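Local coordinates for protein sortase (Streptomyces avermitilis, PDB 5GO5) that probably acts as a housekeeping class E cysteine transpeptidase, cutting sorting signals of surface proteins and joining them to the cell wall, at residues L80-Y83 with A84-R88; A98-R101 with R102-D106. All blocks are in the same frame, centred on the assembly; numbering follows the deposited sequence.

Interaction 1. Residues L80-Y83 with A84-R88; sequences LGHY and ANTAR
H82, the last residue of strand 80-82, and Y83 just after it are tied to the loop that follows by three hydrogen bonds, two of which converge on one carbonyl. Y83 O accepts from T86 N at 3.0 Å, the bond that closes a type I beta turn from Y83 to T86, and from T86 OG1 at 2.8 Å. The hydroxyl comes in 19° from the carbonyl plane. OG1 of T86 sits between its own backbone N and carbonyl carbon, turned back to the start of the turn; the same hydroxyl also bonds A96 N on strand 93-98.

The third bond belongs to the imidazole. CG of H82 lies anti to the backbone N (chi1 175°), which carries the ring past the T86 side chain, and NE2 donates to A87 O at 2.8 Å. The bond is bent, 142° at the hydrogen; A87 O lies near the ring edge but tilted out of its plane, and NE2 stands above the carbonyl plane of A87. ND1 is bonded to E69, so both ring nitrogens are engaged and the buried ring's rotation is fixed; F95 meets it as well.

Other contact is slight: T86 CG2 packs 3.7 Å from Y83 CB, and the amide oxygen OD1 of N85 comes to 3.6 Å from the same CB. The Y83 ring leads away from the turn to A96 and A98. This is a type I beta turn at the end of strand 80-82 of the sortase beta-barrel, a strand flanked by 65-69 and 93-98, reinforced by side-chain-to-backbone bonds.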
# COMPACT_ATOMS: atom_id res chain seq x y z
N LEU A 80 9.18 -1.65 -1.18
CA LEU A 80 7.98 -2.14 -0.55
C LEU A 80 7.69 -3.54 -1.09
O LEU A 80 8.01 -3.85 -2.22
CB LEU A 80 6.84 -1.23 -0.92
CG LEU A 80 7.10 0.20 -0.53
CD1 LEU A 80 5.93 1.06 -0.91
CD2 LEU A 80 7.36 0.39 0.95
N GLY A 81 7.05 -4.37 -0.28
CA GLY A 81 6.75 -5.74 -0.69
C GLY A 81 5.26 -6.05 -0.67
O GLY A 81 4.58 -5.76 0.34
N HIS A 82 4.77 -6.62 -1.76
CA HIS A 82 3.40 -7.08 -1.87
C HIS A 82 3.25 -8.48 -1.28
O HIS A 82 3.96 -9.38 -1.69
CB HIS A 82 2.96 -7.09 -3.32
CG HIS A 82 1.62 -7.67 -3.55
ND1 HIS A 82 1.43 -8.80 -4.32
CD2 HIS A 82 0.39 -7.25 -3.17
CE1 HIS A 82 0.13 -9.07 -4.37
NE2 HIS A 82 -0.52 -8.14 -3.71
N TYR A 83 2.32 -8.63 -0.33
CA TYR A 83 1.97 -9.96 0.15
C TYR A 83 1.47 -10.83 -1.00
O TYR A 83 0.47 -10.53 -1.65
CB TYR A 83 0.96 -9.90 1.29
CG TYR A 83 1.51 -9.36 2.57
CD1 TYR A 83 1.48 -7.99 2.87
CD2 TYR A 83 2.01 -10.23 3.53
CE1 TYR A 83 1.97 -7.50 4.07
CE2 TYR A 83 2.54 -9.77 4.70
CZ TYR A 83 2.49 -8.40 4.99
OH TYR A 83 2.96 -7.97 6.18
N ALA A 84 2.19 -11.94 -1.26
CA ALA A 84 2.01 -12.64 -2.52
C ALA A 84 0.70 -13.42 -2.59
O ALA A 84 0.24 -13.78 -3.67
CB ALA A 84 3.24 -13.52 -2.81
N ASN A 85 0.10 -13.66 -1.45
CA ASN A 85 -1.20 -14.34 -1.33
C ASN A 85 -2.40 -13.38 -1.42
O ASN A 85 -3.54 -13.82 -1.28
CB ASN A 85 -1.30 -15.07 0.00
CG ASN A 85 -1.19 -14.15 1.18
OD1 ASN A 85 -0.28 -13.30 1.25
ND2 ASN A 85 -2.10 -14.28 2.13
N THR A 86 -2.15 -12.09 -1.62
CA THR A 86 -3.22 -11.09 -1.69
C THR A 86 -3.46 -10.60 -3.11
O THR A 86 -2.68 -10.87 -4.03
CB THR A 86 -2.98 -9.93 -0.70
OG1 THR A 86 -1.91 -9.08 -1.18
CG2 THR A 86 -2.66 -10.47 0.70
N ALA A 87 -4.53 -9.86 -3.30
CA ALA A 87 -4.98 -9.45 -4.60
C ALA A 87 -3.93 -8.64 -5.32
O ALA A 87 -3.15 -7.91 -4.66
CB ALA A 87 -6.22 -8.60 -4.47
N ARG A 88 -3.95 -8.72 -6.64
CA ARG A 88 -3.12 -7.88 -7.47
C ARG A 88 -3.65 -6.46 -7.55
O ARG A 88 -4.75 -6.14 -7.13
CB ARG A 88 -2.93 -8.50 -8.85
CG ARG A 88 -2.16 -9.81 -8.73
CD ARG A 88 -1.80 -10.42 -10.06
NE ARG A 88 -2.79 -10.21 -11.09

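Interaction 2. Residues A98-R101 with R102-D106. With GLY (glycine), chain B.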
# COMPACT_ATOMS: atom_id res chain seq x y z
N ALA A 98 3.78 -4.19 2.46
CA ALA A 98 4.59 -3.96 3.65
C ALA A 98 5.76 -3.04 3.35
O ALA A 98 6.34 -3.11 2.29
CB ALA A 98 5.11 -5.27 4.13
N GLY A 99 6.15 -2.25 4.35
CA GLY A 99 7.39 -1.46 4.24
C GLY A 99 7.98 -1.16 5.59
O GLY A 99 7.28 -1.12 6.62
N HIS A 100 9.29 -0.92 5.58
CA HIS A 100 10.00 -0.59 6.81
C HIS A 100 9.80 0.87 7.17
O HIS A 100 9.83 1.76 6.30
CB HIS A 100 11.49 -0.86 6.64
CG HIS A 100 11.85 -2.29 6.66
ND1 HIS A 100 11.55 -3.11 7.73
CD2 HIS A 100 12.50 -3.06 5.76
CE1 HIS A 100 12.00 -4.33 7.47
NE2 HIS A 100 12.58 -4.32 6.29
N ARG A 101 9.65 1.11 8.47
CA ARG A 101 9.51 2.44 9.03
C ARG A 101 10.88 3.04 9.44
O ARG A 101 11.12 4.23 9.27
CB ARG A 101 8.55 2.39 10.20
CG ARG A 101 8.35 3.72 10.87
CD ARG A 101 7.22 3.71 11.82
NE ARG A 101 7.23 4.99 12.54
CZ ARG A 101 6.44 5.30 13.54
NH1 ARG A 101 5.53 4.43 13.97
NH2 ARG A 101 6.57 6.49 14.13
N ARG A 102 11.75 2.21 9.98
CA ARG A 102 13.01 2.70 10.62
C ARG A 102 14.28 2.03 10.13
O ARG A 102 15.36 2.36 10.63
CB ARG A 102 12.94 2.50 12.13
CG ARG A 102 11.59 2.73 12.78
CD ARG A 102 11.60 2.17 14.19
NE ARG A 102 10.25 2.03 14.74
CZ ARG A 102 9.49 3.03 15.18
NH1 ARG A 102 8.29 2.77 15.68
NH2 ARG A 102 9.92 4.30 15.13
N THR A 103 14.19 1.13 9.15
CA THR A 103 15.37 0.51 8.56
C THR A 103 15.29 0.59 7.05
O THR A 103 14.22 0.91 6.49
CB THR A 103 15.52 -0.97 9.00
OG1 THR A 103 14.30 -1.69 8.80
CG2 THR A 103 15.90 -1.06 10.47
N TYR A 104 16.44 0.37 6.40
CA TYR A 104 16.53 0.20 4.95
C TYR A 104 15.86 1.29 4.13
O TYR A 104 15.02 1.03 3.24
CB TYR A 104 16.03 -1.21 4.55
CG TYR A 104 16.90 -2.25 5.18
CD1 TYR A 104 18.18 -2.47 4.68
CD2 TYR A 104 16.49 -2.95 6.30
CE1 TYR A 104 19.02 -3.40 5.27
CE2 TYR A 104 17.33 -3.88 6.91
CZ TYR A 104 18.59 -4.09 6.38
OH TYR A 104 19.44 -5.01 6.94
N GLY A 105 16.25 2.53 4.40
CA GLY A 105 15.71 3.64 3.65
C GLY A 105 14.47 4.24 4.29
O GLY A 105 14.04 5.27 3.83
N ASP A 106 13.95 3.60 5.35
CA ASP A 106 12.82 4.10 6.11
C ASP A 106 11.69 4.59 5.19
O ASP A 106 11.19 5.71 5.36
CB ASP A 106 13.28 5.29 7.00
CG ASP A 106 14.47 4.96 7.92
OD1 ASP A 106 14.94 3.81 7.96
OD2 ASP A 106 14.93 5.88 8.62
N GLY B . 12.27 -1.10 10.59
CA GLY B . 11.00 -0.87 11.33
C GLY B . 9.95 -1.62 10.59
O GLY B . 8.84 -1.11 10.27
OXT GLY B . 10.25 -2.77 10.26
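H100 and T103 meet around a bound glycine, the hydroxyl of T103 lying over one face of the imidazole, 3.2 Å above its plane and offset toward the rim. The Y104 ring runs alongside, its CD2 4.0 Å from H100 CD2, with the planes at 42°.

Two hydrogen bonds hold the ligand carboxylate. H100 ND1 donates to glycine OXT at 2.9 Å, nearly straight at 165° and at the ring edge; R101 N donates to glycine O at 3.0 Å. T103 OG1 comes within 2.8 Å of the glycine N. Replacing H100 with an alanine is likely to leave OXT without its imidazole donor and take away the surface that T103 OG1 and the Y104 ring rest on.

The charged chains of R101 and R102 run side by side, extended from CG to NE, their guanidinium planes 28° apart; R102 NH1 lies over one face of the R101 guanidinium, 3.6 Å from R101 NH1. E170 touches R101 and forms a long, weak ion pair with R102. D106 N bonds T103 O at 2.9 Å, closing a type I' beta turn from T103 to D106. Residues 99-103 line the glycine pocket at the sortase active site, together with C169, the predicted acyl-thioester residue, modified in this crystal; H100 is the predicted proton donor/acceptor.

Overall arrangement
Interaction 1 comes first along the chain, at the exit of strand 80-82; strand 93-98 then leads into interaction 2, in the loop before strand 119-123. Their centres lie about 17 Å apart, within a single sortase domain. Strands 80-82 and 93-98 are antiparallel neighbours, and the two contacts meet along this seam: G81 O lies 2.8 Å from A98 N, a probable hydrogen bond, while L80 CD2 packs on G99 CA and Y83 CE1 on A98 CB. The turn of 83-86 itself lies farther off, with the Y83 side chain about 10 Å from that of H100, whereas the beginning of its strand abuts the chain entering the histidine loop, joining barrel framework to active site.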